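Local coordinates for cysteine desulfurase (Elizabethkingia anophelis NUHP1, PDB 5VPR), which probably removes sulfur from L-cysteine to give L-alanine and passes it to a sulfur carrier, using covalently bound pyridoxal phosphate, at residues P43-D48 and I293-D298; F86-H91 and D218-D223; G184-I189 and K335-G340; F226-G231 and G241-K246. All blocks are in the same frame, centred on the assembly; numbering follows the deposited sequence.

Contact 1 of 4, residues P43-D48 and I293-D298; sequences PKMVLD and IGTAVD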
loop_
_atom_site.group_PDB
_atom_site.type_symbol
_atom_site.label_atom_id
_atom_site.label_comp_id
_atom_site.label_asym_id
_atom_site.label_seq_id
_atom_site.Cartn_x
_atom_site.Cartn_y
_atom_site.Cartn_z
ATOM N N PRO A 43 -6.797 14.689 1.993
ATOM C CA PRO A 43 -6.627 16.117 2.277
ATOM C C PRO A 43 -7.352 16.975 1.249
ATOM O O PRO A 43 -7.674 16.534 0.144
ATOM C CB PRO A 43 -5.108 16.310 2.190
ATOM C CG PRO A 43 -4.699 15.332 1.107
ATOM C CD PRO A 43 -5.654 14.137 1.239
ATOM N N LYS A 44 -7.599 18.230 1.641
ATOM C CA LYS A 44 -8.403 19.132 0.815
ATOM C C LYS A 44 -7.765 19.369 -0.553
ATOM O O LYS A 44 -8.474 19.460 -1.565
ATOM C CB LYS A 44 -8.632 20.462 1.550
ATOM N N MET A 45 -6.433 19.446 -0.620
ATOM C CA MET A 45 -5.796 19.703 -1.914
ATOM C C MET A 45 -6.102 18.600 -2.928
ATOM O O MET A 45 -6.258 18.875 -4.122
ATOM C CB MET A 45 -4.285 19.881 -1.758
ATOM C CG MET A 45 -3.519 18.709 -1.160
ATOM S SD MET A 45 -1.805 19.198 -0.785
ATOM C CE MET A 45 -1.075 19.243 -2.422
ATOM N N VAL A 46 -6.192 17.350 -2.479
ATOM C CA VAL A 46 -6.545 16.267 -3.394
ATOM C C VAL A 46 -7.999 16.401 -3.855
ATOM O O VAL A 46 -8.310 16.223 -5.040
ATOM C CB VAL A 46 -6.267 14.907 -2.727
ATOM C CG1 VAL A 46 -6.986 13.769 -3.474
ATOM C CG2 VAL A 46 -4.768 14.644 -2.699
ATOM N N LEU A 47 -8.914 16.716 -2.934
ATOM C CA LEU A 47 -10.321 16.855 -3.311
ATOM C C LEU A 47 -10.523 18.054 -4.225
ATOM O O LEU A 47 -11.355 18.008 -5.138
ATOM C CB LEU A 47 -11.204 16.993 -2.060
ATOM C CG LEU A 47 -11.067 15.843 -1.056
ATOM C CD1 LEU A 47 -12.001 16.006 0.143
ATOM C CD2 LEU A 47 -11.284 14.512 -1.763
ATOM N N ASP A 48 -9.782 19.141 -3.973
ATOM C CA ASP A 48 -9.800 20.314 -4.848
ATOM C C ASP A 48 -9.312 19.975 -6.252
ATOM O O ASP A 48 -9.828 20.508 -7.242
ATOM C CB ASP A 48 -8.924 21.428 -4.269
ATOM C CG ASP A 48 -9.543 22.126 -3.068
ATOM O OD1 ASP A 48 -10.726 21.878 -2.743
ATOM O OD2 ASP A 48 -8.825 22.939 -2.444
ATOM N N ILE A 293 -4.024 11.515 -8.032
ATOM C CA ILE A 293 -2.949 10.779 -7.358
ATOM C C ILE A 293 -1.638 11.560 -7.453
ATOM O O ILE A 293 -0.789 11.471 -6.557
ATOM C CB ILE A 293 -2.813 9.327 -7.883
ATOM C CG1 ILE A 293 -2.118 8.439 -6.830
ATOM C CG2 ILE A 293 -2.039 9.243 -9.197
ATOM C CD1 ILE A 293 -1.980 6.971 -7.214
ATOM N N GLY A 294 -1.458 12.367 -8.508
ATOM C CA GLY A 294 -0.336 13.299 -8.517
ATOM C C GLY A 294 -0.437 14.336 -7.414
ATOM O O GLY A 294 0.575 14.741 -6.826
ATOM N N THR A 295 -1.658 14.802 -7.133
ATOM C CA THR A 295 -1.867 15.754 -6.047
ATOM C C THR A 295 -1.618 15.106 -4.690
ATOM O O THR A 295 -1.123 15.762 -3.772
ATOM C CB THR A 295 -3.288 16.319 -6.120
ATOM O OG1 THR A 295 -3.542 16.755 -7.458
ATOM C CG2 THR A 295 -3.457 17.502 -5.167
ATOM N N ALA A 296 -1.937 13.819 -4.556
ATOM C CA ALA A 296 -1.602 13.100 -3.331
ATOM C C ALA A 296 -0.089 12.970 -3.158
ATOM O O ALA A 296 0.419 13.042 -2.030
ATOM C CB ALA A 296 -2.277 11.729 -3.352
ATOM N N VAL A 297 0.644 12.797 -4.260
ATOM C CA VAL A 297 2.102 12.860 -4.203
ATOM C C VAL A 297 2.551 14.239 -3.732
ATOM O O VAL A 297 3.430 14.366 -2.868
ATOM C CB VAL A 297 2.703 12.505 -5.577
ATOM C CG1 VAL A 297 4.188 12.895 -5.637
ATOM C CG2 VAL A 297 2.533 11.024 -5.854
ATOM N N ASP A 298 1.945 15.295 -4.290
ATOM C CA ASP A 298 2.258 16.659 -3.864
ATOM C C ASP A 298 2.049 16.833 -2.363
ATOM O O ASP A 298 2.859 17.475 -1.679
ATOM C CB ASP A 298 1.389 17.661 -4.635
ATOM C CG ASP A 298 1.800 17.817 -6.097
ATOM O OD1 ASP A 298 2.887 17.338 -6.486
ATOM O OD2 ASP A 298 1.020 18.428 -6.860
#
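The first turn of helix 44-56 lies against the middle of helix 287-303, the two running nearly antiparallel: the short segments make an angle of 156° and their axes approach to 8.6 Å. Pro43 takes the N-cap position of the first helix, and the backbones come nearest at Val46 and Thr295, whose CA atoms are 5.4 Å apart. Thr295 faces the other helix with its methyl. CG2 is anti to the backbone N, and this sets it 3.3 Å from Met45 O, while OG1 turns back along its own helix to hydrogen-bond Ile291 O. The methyl thus does the touching and the hydroxyl is satisfied at home. Beside it, Val46 sends CG2 over the backbone between Thr295 and Ala296, 3.5 Å from Ala296 N and 3.9 Å from Ala296 CB. Met45 closes the other flank. Its CG stands in the crowded position between the backbone N and the carbonyl carbon (chi1 60°), so the chain slides past Thr295 in the opposite direction; a bend at chi3 (-75°) then brings CE to 3.7 Å from Asp298 CB, the two side chains crossing at about a right angle. Phe299 and Lys302, on the same helix as Asp298, also touch Met45. The carboxylate of Asp298 takes no part in this packing, for OD2 makes a salt bridge with Lys82 of helix 67-87. Methyl groups, among them the terminal CE of Met45, therefore join the two helices by van der Waals contact, while the charge of Asp298 ties helix 287-303 to a third helix.

Contact 2 of 4, residues F86-H91 and D218-D223; sequences FINAKH and DVQTMD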
loop_
_atom_site.group_PDB
_atom_site.type_symbol
_atom_site.label_atom_id
_atom_site.label_comp_id
_atom_site.label_asym_id
_atom_site.label_seq_id
_atom_site.Cartn_x
_atom_site.Cartn_y
_atom_site.Cartn_z
ATOM N N PHE A 86 8.415 10.692 -7.603
ATOM C CA PHE A 86 8.065 10.184 -6.281
ATOM C C PHE A 86 8.714 8.828 -6.001
ATOM O O PHE A 86 9.204 8.591 -4.891
ATOM C CB PHE A 86 6.536 10.106 -6.177
ATOM C CG PHE A 86 6.021 9.691 -4.830
ATOM C CD1 PHE A 86 6.129 10.538 -3.737
ATOM C CD2 PHE A 86 5.384 8.468 -4.666
ATOM C CE1 PHE A 86 5.615 10.167 -2.493
ATOM C CE2 PHE A 86 4.873 8.083 -3.420
ATOM C CZ PHE A 86 4.992 8.931 -2.338
ATOM N N ILE A 87 8.746 7.931 -6.990
ATOM C CA ILE A 87 9.371 6.618 -6.818
ATOM C C ILE A 87 10.768 6.556 -7.442
ATOM O O ILE A 87 11.390 5.486 -7.454
ATOM C CB ILE A 87 8.484 5.489 -7.372
ATOM C CG1 ILE A 87 8.384 5.580 -8.904
ATOM C CG2 ILE A 87 7.099 5.499 -6.689
ATOM C CD1 ILE A 87 7.548 4.439 -9.533
ATOM N N ASN A 88 11.284 7.687 -7.933
ATOM C CA ASN A 88 12.576 7.767 -8.614
ATOM C C ASN A 88 12.687 6.764 -9.762
ATOM O O ASN A 88 13.726 6.131 -9.960
ATOM C CB ASN A 88 13.755 7.601 -7.646
ATOM C CG ASN A 88 15.047 8.167 -8.226
ATOM O OD1 ASN A 88 15.003 9.128 -8.994
ATOM N ND2 ASN A 88 16.196 7.561 -7.887
ATOM N N ALA A 89 11.613 6.627 -10.537
ATOM C CA ALA A 89 11.713 5.935 -11.815
ATOM C C ALA A 89 12.576 6.750 -12.776
ATOM O O ALA A 89 12.521 7.983 -12.801
ATOM C CB ALA A 89 10.319 5.698 -12.423
ATOM N N LYS A 90 13.389 6.051 -13.573
ATOM C CA LYS A 90 14.265 6.754 -14.499
ATOM C C LYS A 90 13.484 7.412 -15.632
ATOM O O LYS A 90 13.877 8.484 -16.108
ATOM C CB LYS A 90 15.321 5.796 -15.057
ATOM C CG LYS A 90 16.320 6.450 -15.985
ATOM C CD LYS A 90 17.484 5.508 -16.286
ATOM C CE LYS A 90 18.484 6.143 -17.233
ATOM N NZ LYS A 90 19.631 5.226 -17.472
ATOM N N HIS A 91 12.378 6.814 -16.072
ATOM C CA HIS A 91 11.635 7.372 -17.195
ATOM C C HIS A 91 10.169 7.538 -16.836
ATOM O O HIS A 91 9.596 6.705 -16.129
ATOM C CB HIS A 91 11.750 6.499 -18.432
ATOM C CG HIS A 91 13.158 6.305 -18.898
ATOM N ND1 HIS A 91 13.887 7.306 -19.504
ATOM C CD2 HIS A 91 13.975 5.229 -18.831
ATOM C CE1 HIS A 91 15.089 6.847 -19.807
ATOM N NE2 HIS A 91 15.167 5.590 -19.413
ATOM N N ASP A 218 12.540 4.213 -3.763
ATOM C CA ASP A 218 13.500 4.487 -4.838
ATOM C C ASP A 218 13.651 3.186 -5.619
ATOM O O ASP A 218 14.448 2.315 -5.240
ATOM C CB ASP A 218 14.853 4.970 -4.288
ATOM C CG ASP A 218 15.837 5.402 -5.387
ATOM O OD1 ASP A 218 15.727 4.953 -6.550
ATOM O OD2 ASP A 218 16.743 6.210 -5.077
ATOM N N VAL A 219 12.893 3.064 -6.714
ATOM C CA VAL A 219 12.879 1.825 -7.474
ATOM C C VAL A 219 14.205 1.592 -8.187
ATOM O O VAL A 219 14.514 0.444 -8.534
ATOM C CB VAL A 219 11.721 1.801 -8.496
ATOM C CG1 VAL A 219 10.351 1.936 -7.783
ATOM C CG2 VAL A 219 11.918 2.888 -9.560
ATOM N N GLN A 220 15.003 2.646 -8.412
ATOM C CA GLN A 220 16.305 2.454 -9.043
ATOM C C GLN A 220 17.277 1.777 -8.090
ATOM O O GLN A 220 17.949 0.809 -8.466
ATOM C CB GLN A 220 16.870 3.783 -9.558
ATOM C CG GLN A 220 16.223 4.205 -10.892
ATOM C CD GLN A 220 16.871 5.422 -11.541
ATOM O OE1 GLN A 220 17.921 5.315 -12.177
ATOM N NE2 GLN A 220 16.229 6.580 -11.404
ATOM N N THR A 221 17.356 2.250 -6.841
ATOM C CA THR A 221 18.214 1.551 -5.890
ATOM C C THR A 221 17.587 0.232 -5.444
ATOM O O THR A 221 18.308 -0.734 -5.173
ATOM C CB THR A 221 18.531 2.446 -4.687
ATOM O OG1 THR A 221 17.316 2.918 -4.099
ATOM C CG2 THR A 221 19.370 3.634 -5.118
ATOM N N MET A 222 16.257 0.152 -5.401
ATOM C CA MET A 222 15.610 -1.105 -5.032
ATOM C C MET A 222 15.857 -2.195 -6.073
ATOM O O MET A 222 15.871 -3.383 -5.737
ATOM C CB MET A 222 14.098 -0.889 -4.852
ATOM C CG MET A 222 13.323 -2.160 -4.477
ATOM S SD MET A 222 11.524 -1.923 -4.386
ATOM C CE MET A 222 11.443 -0.637 -3.147
ATOM N N ASP A 223 16.020 -1.816 -7.332
ATOM C CA ASP A 223 16.244 -2.767 -8.416
ATOM C C ASP A 223 15.107 -3.789 -8.537
ATOM O O ASP A 223 15.321 -4.939 -8.934
ATOM C CB ASP A 223 17.604 -3.469 -8.252
ATOM C CG ASP A 223 17.984 -4.255 -9.476
ATOM O OD1 ASP A 223 17.726 -3.740 -10.590
ATOM O OD2 ASP A 223 18.500 -5.383 -9.324
#
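Ile87, near the end of helix 67-87, offers its carbonyl to the start of the short helix 219-222: Val219 N donates to Ile87 O at 2.9 Å, nearly along the C=O axis, with an N-H...O angle of 172°. Its side chain crosses Val219 obliquely, CB lying 4.0 Å from Val219 CG1. Asn88 follows with positive phi and carries the polar part of the contact. With CG anti to the backbone N (chi1 -160°), its side chain runs alongside that of Asp218, and ND2 gives a hydrogen bond of 3.0 Å to Asp218 OD1, reaching the oxygen from above the carboxylate plane; a weak second one goes to OD2. The amide and carboxylate planes are 76° apart. OD1 also accepts from Thr221 N at 3.2 Å and weakly from Gln220 N, so the N-cap carboxylate is shared between its own helix and Asn88. The carbonyl of Asn88 is used too: Gln220 NE2 donates to Asn88 O at 2.9 Å, from above the carbonyl plane. Ala89 sets CB 4.3 Å from Val219 CG2, and Tyr244 touches both residues. At Lys90 the CB lies 3.8 Å from Gln220 NE2, while the extended chain leads away. Here a Schellman motif, with Asn88 as its C-prime residue, ends one helix directly against the Asp218-capped N-terminus of another.

Contact 3 of 4, residues G184-I189 and K335-G340; sequences GIVNPI and KANRAG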
loop_
_atom_site.group_PDB
_atom_site.type_symbol
_atom_site.label_atom_id
_atom_site.label_comp_id
_atom_site.label_asym_id
_atom_site.label_seq_id
_atom_site.Cartn_x
_atom_site.Cartn_y
_atom_site.Cartn_z
ATOM N N GLY A 184 1.651 -5.389 9.285
ATOM C CA GLY A 184 2.523 -4.256 9.042
ATOM C C GLY A 184 4.001 -4.583 9.041
ATOM O O GLY A 184 4.829 -3.674 9.133
ATOM N N ILE A 185 4.366 -5.858 8.942
ATOM C CA ILE A 185 5.774 -6.231 9.011
ATOM C C ILE A 185 6.486 -5.776 7.746
ATOM O O ILE A 185 6.007 -5.997 6.630
ATOM C CB ILE A 185 5.913 -7.742 9.239
ATOM C CG1 ILE A 185 5.627 -8.041 10.718
ATOM C CG2 ILE A 185 7.309 -8.224 8.821
ATOM C CD1 ILE A 185 5.421 -9.494 11.064
ATOM N N VAL A 186 7.625 -5.108 7.919
ATOM C CA VAL A 186 8.452 -4.698 6.793
ATOM C C VAL A 186 9.314 -5.886 6.375
ATOM O O VAL A 186 10.196 -6.312 7.120
ATOM C CB VAL A 186 9.316 -3.487 7.148
ATOM C CG1 VAL A 186 10.251 -3.134 5.976
ATOM C CG2 VAL A 186 8.427 -2.312 7.549
ATOM N N ASN A 187 9.073 -6.407 5.187
ATOM C CA ASN A 187 9.832 -7.564 4.737
ATOM C C ASN A 187 11.208 -7.142 4.217
ATOM O O ASN A 187 11.393 -6.007 3.772
ATOM C CB ASN A 187 9.062 -8.313 3.658
ATOM C CG ASN A 187 7.881 -9.071 4.228
ATOM O OD1 ASN A 187 8.015 -9.753 5.245
ATOM N ND2 ASN A 187 6.706 -8.929 3.602
ATOM N N PRO A 188 12.203 -8.023 4.308
ATOM C CA PRO A 188 13.565 -7.624 3.918
ATOM C C PRO A 188 13.759 -7.673 2.403
ATOM O O PRO A 188 14.434 -8.561 1.834
ATOM C CB PRO A 188 14.427 -8.640 4.673
ATOM C CG PRO A 188 13.580 -9.865 4.696
ATOM C CD PRO A 188 12.181 -9.361 4.927
ATOM N N ILE A 189 13.169 -6.676 1.736
ATOM C CA ILE A 189 13.123 -6.644 0.266
ATOM C C ILE A 189 14.522 -6.610 -0.348
ATOM O O ILE A 189 14.776 -7.253 -1.380
ATOM C CB ILE A 189 12.281 -5.446 -0.200
ATOM C CG1 ILE A 189 10.817 -5.684 0.142
ATOM C CG2 ILE A 189 12.406 -5.240 -1.699
ATOM C CD1 ILE A 189 10.300 -6.984 -0.378
ATOM N N LYS A 335 8.309 -7.740 18.294
ATOM C CA LYS A 335 9.708 -7.401 18.123
ATOM C C LYS A 335 10.062 -7.056 16.681
ATOM O O LYS A 335 11.204 -6.667 16.420
ATOM C CB LYS A 335 10.576 -8.560 18.617
ATOM N N ALA A 336 9.131 -7.171 15.744
ATOM C CA ALA A 336 9.465 -6.991 14.337
ATOM C C ALA A 336 9.458 -5.517 13.939
ATOM O O ALA A 336 8.762 -4.690 14.535
ATOM C CB ALA A 336 8.491 -7.768 13.447
ATOM N N ASN A 337 10.244 -5.205 12.911
ATOM C CA ASN A 337 10.209 -3.894 12.274
ATOM C C ASN A 337 8.899 -3.750 11.498
ATOM O O ASN A 337 8.606 -4.552 10.606
ATOM C CB ASN A 337 11.434 -3.748 11.365
ATOM C CG ASN A 337 11.415 -2.480 10.520
ATOM O OD1 ASN A 337 10.752 -1.499 10.855
ATOM N ND2 ASN A 337 12.153 -2.502 9.410
ATOM N N ARG A 338 8.092 -2.748 11.849
ATOM C CA ARG A 338 6.749 -2.645 11.307
ATOM C C ARG A 338 6.458 -1.217 10.871
ATOM O O ARG A 338 7.035 -0.257 11.390
ATOM C CB ARG A 338 5.680 -3.087 12.316
ATOM C CG ARG A 338 5.828 -4.528 12.768
ATOM C CD ARG A 338 4.565 -5.017 13.464
ATOM N NE ARG A 338 4.058 -4.048 14.428
ATOM C CZ ARG A 338 4.582 -3.843 15.630
ATOM N NH1 ARG A 338 5.643 -4.532 16.025
ATOM N NH2 ARG A 338 4.046 -2.939 16.431
ATOM N N ALA A 339 5.552 -1.096 9.909
ATOM C CA ALA A 339 5.158 0.188 9.341
ATOM C C ALA A 339 3.686 0.414 9.670
ATOM O O ALA A 339 2.805 -0.211 9.076
ATOM C CB ALA A 339 5.408 0.234 7.837
ATOM N N GLY A 340 3.439 1.273 10.655
ATOM C CA GLY A 340 2.134 1.869 10.878
ATOM C C GLY A 340 1.021 0.968 11.369
ATOM O O GLY A 340 -0.139 1.365 11.288
#
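Two backbone hydrogen bonds hold the loops 184-189 and 335-340 together. Ala339 N donates to Gly184 O at 2.8 Å, and Val186 N to Asn337 O at 2.9 Å with an N-H...O angle of 175°; both donors lie in the plane of the carbonyl they meet. Gly184 O also receives a CA-H...O contact from Arg338 CA at 3.1 Å. Gly184 has positive phi, which favours glycine. Around these bonds, Val186 puts CG2 4.0 Å from Ala339 CB, while its CB lies 3.8 Å from Asn337 ND2, the two side chains crossing obliquely. On Ile185, CG1 packs 4.0 Å from Ala336 CB and also meets the CG methylene of Arg338. The pattern is a single beta bridge, Ile185 with Arg338, between the loop leading from strand 171-177 of the seven-stranded sheet and the one before strand 341-345 of the small antiparallel sheet; it links the large, cofactor-binding domain to the C-terminal small domain of this fold-type I enzyme. Farther out, the guanidinium of Arg338 turns from the bridge: NH2 bonds Gln320 OE1 and NE bonds Val341 O, fixing the chain whose CB and CG lie on Gly184 O. Asn187, with ND2 bonded to Asn177 O, ties the other loop back to the end of its own strand.

Contact 4 of 4, residues F226-G231 and G241-K246; sequences FFAFSG and GILYGK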
loop_
_atom_site.group_PDB
_atom_site.type_symbol
_atom_site.label_atom_id
_atom_site.label_comp_id
_atom_site.label_asym_id
_atom_site.label_seq_id
_atom_site.Cartn_x
_atom_site.Cartn_y
_atom_site.Cartn_z
ATOM N N PHE A 226 9.221 -4.715 -11.167
ATOM C CA PHE A 226 7.897 -4.110 -11.090
ATOM C C PHE A 226 7.671 -3.602 -9.675
ATOM O O PHE A 226 8.149 -4.199 -8.709
ATOM C CB PHE A 226 6.765 -5.095 -11.396
ATOM C CG PHE A 226 6.909 -5.813 -12.678
ATOM C CD1 PHE A 226 7.471 -7.080 -12.713
ATOM C CD2 PHE A 226 6.469 -5.241 -13.859
ATOM C CE1 PHE A 226 7.599 -7.761 -13.903
ATOM C CE2 PHE A 226 6.600 -5.920 -15.056
ATOM C CZ PHE A 226 7.164 -7.176 -15.079
ATOM N N PHE A 227 6.902 -2.520 -9.555
ATOM C CA PHE A 227 6.525 -1.976 -8.256
ATOM C C PHE A 227 5.102 -1.456 -8.375
ATOM O O PHE A 227 4.840 -0.606 -9.222
ATOM C CB PHE A 227 7.471 -0.852 -7.811
ATOM C CG PHE A 227 7.210 -0.365 -6.400
ATOM C CD1 PHE A 227 7.783 -1.008 -5.311
ATOM C CD2 PHE A 227 6.383 0.731 -6.167
ATOM C CE1 PHE A 227 7.544 -0.571 -4.009
ATOM C CE2 PHE A 227 6.126 1.169 -4.864
ATOM C CZ PHE A 227 6.715 0.519 -3.782
ATOM N N ALA A 228 4.182 -1.964 -7.551
ATOM C CA ALA A 228 2.770 -1.616 -7.682
ATOM C C ALA A 228 2.211 -1.062 -6.375
ATOM O O ALA A 228 2.561 -1.540 -5.288
ATOM C CB ALA A 228 1.957 -2.841 -8.134
ATOM N N PHE A 229 1.334 -0.056 -6.472
ATOM C CA PHE A 229 0.731 0.504 -5.267
ATOM C C PHE A 229 -0.592 1.166 -5.629
ATOM O O PHE A 229 -0.961 1.274 -6.806
ATOM C CB PHE A 229 1.681 1.473 -4.515
ATOM C CG PHE A 229 2.181 2.649 -5.332
ATOM C CD1 PHE A 229 3.184 2.481 -6.270
ATOM C CD2 PHE A 229 1.703 3.935 -5.096
ATOM C CE1 PHE A 229 3.675 3.558 -6.995
ATOM C CE2 PHE A 229 2.182 5.028 -5.838
ATOM C CZ PHE A 229 3.179 4.835 -6.771
ATOM N N SER A 230 -1.316 1.570 -4.585
ATOM C CA SER A 230 -2.717 1.987 -4.672
ATOM C C SER A 230 -2.848 3.420 -4.200
ATOM O O SER A 230 -2.341 3.764 -3.133
ATOM C CB SER A 230 -3.630 1.113 -3.800
ATOM O OG SER A 230 -3.755 -0.203 -4.314
ATOM N N GLY A 231 -3.591 4.238 -4.955
ATOM C CA GLY A 231 -3.763 5.622 -4.553
ATOM C C GLY A 231 -4.590 5.770 -3.282
ATOM O O GLY A 231 -4.301 6.626 -2.437
ATOM N N GLY A 241 -4.239 3.576 -9.130
ATOM C CA GLY A 241 -3.025 2.920 -8.703
ATOM C C GLY A 241 -1.949 3.181 -9.724
ATOM O O GLY A 241 -2.150 3.882 -10.721
ATOM N N ILE A 242 -0.800 2.583 -9.466
ATOM C CA ILE A 242 0.372 2.741 -10.303
ATOM C C ILE A 242 1.007 1.376 -10.460
ATOM O O ILE A 242 1.069 0.603 -9.497
ATOM C CB ILE A 242 1.370 3.731 -9.667
ATOM C CG1 ILE A 242 0.772 5.135 -9.661
ATOM C CG2 ILE A 242 2.687 3.704 -10.423
ATOM C CD1 ILE A 242 0.690 5.753 -11.065
ATOM N N LEU A 243 1.458 1.065 -11.669
ATOM C CA LEU A 243 2.371 -0.047 -11.893
ATOM C C LEU A 243 3.615 0.532 -12.551
ATOM O O LEU A 243 3.541 1.044 -13.674
ATOM C CB LEU A 243 1.739 -1.133 -12.761
ATOM C CG LEU A 243 2.737 -2.220 -13.179
ATOM C CD1 LEU A 243 3.234 -2.951 -11.926
ATOM C CD2 LEU A 243 2.087 -3.189 -14.174
ATOM N N TYR A 244 4.735 0.522 -11.827
ATOM C CA TYR A 244 6.032 0.823 -12.416
ATOM C C TYR A 244 6.654 -0.461 -12.936
ATOM O O TYR A 244 6.539 -1.517 -12.304
ATOM C CB TYR A 244 6.983 1.457 -11.388
ATOM C CG TYR A 244 8.454 1.249 -11.732
ATOM C CD1 TYR A 244 9.099 2.095 -12.626
ATOM C CD2 TYR A 244 9.200 0.207 -11.152
ATOM C CE1 TYR A 244 10.447 1.910 -12.954
ATOM C CE2 TYR A 244 10.543 0.020 -11.464
ATOM C CZ TYR A 244 11.153 0.872 -12.374
ATOM O OH TYR A 244 12.467 0.701 -12.694
ATOM N N GLY A 245 7.315 -0.370 -14.085
ATOM C CA GLY A 245 8.172 -1.448 -14.542
ATOM C C GLY A 245 9.411 -0.936 -15.250
ATOM O O GLY A 245 9.324 0.048 -15.987
ATOM N N LYS A 246 10.567 -1.569 -15.021
ATOM C CA LYS A 246 11.748 -1.288 -15.831
ATOM C C LYS A 246 11.385 -1.331 -17.302
ATOM O O LYS A 246 10.739 -2.278 -17.757
ATOM C CB LYS A 246 12.858 -2.312 -15.566
ATOM C CG LYS A 246 13.579 -2.193 -14.240
ATOM C CD LYS A 246 14.863 -3.023 -14.305
ATOM C CE LYS A 246 15.453 -3.270 -12.921
ATOM N NZ LYS A 246 16.665 -4.142 -12.981
#
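Strands 226-230 and 241-245 run antiparallel, and four backbone hydrogen bonds join them, a reciprocal pair at Phe227 and Tyr244 and another at Phe229 and Ile242. Packing is tightest at the second pair. Phe229 holds its ring in the crowded position between the backbone N and the carbonyl carbon (chi1 58°), which lays the ring over Ile242: Ile242 CB sits against one face, 3.5 Å from Phe229 CE1, in a CH-pi contact offset toward the rim. Val83 of helix 67-87 touches both side chains. Next to Ser230, Gly241 has no room for a CB, which would clash with Phe229 O. The other pair meets more lightly, Phe227 CB being 3.9 Å from Tyr244 CD2 while the Phe227 ring leads away to Val219 and Met222. On the face of Phe226, Ala228 and Leu243 the side chains meet about as lightly, with Leu243 CD1 4.0 Å from Ala228 CB and 4.2 Å from Phe226 CB. Beyond the buried strands, the partly exposed Lys246 extends away to a salt bridge with Asp223. At the other end Ser230 OG bonds Thr101 OG1 and phosphate oxygen OP1 of the modified Lys233, the cofactor-bearing lysine carried by this beta hairpin's connection, as in class-V, fold-type I pyridoxal phosphate enzymes.

Contacts 1 and 4 are buried, contacts 2 and 3 only partly so, but the bonding follows the elements joined: contact 1 is apolar helix packing, contact 4 a backbone ladder between two strands bearing aromatic and aliphatic side chains, contact 2 adds side-chain amides and a carboxylate to a backbone bond between helix ends, and contact 3 has two bonds between loops. Helix 67-87 is shared: it forms contact 2, touches contact 4 through Val83 and bonds to contact 1 through Lys82. Ile293 CD1 of contact 1 lies 3.5 Å from Gly231 CA of contact 4. Contact 3 lies across the chain's centre from contact 1, their nearest atoms about 17 Å apart, and touches contact 2 through Ile189 and Met222.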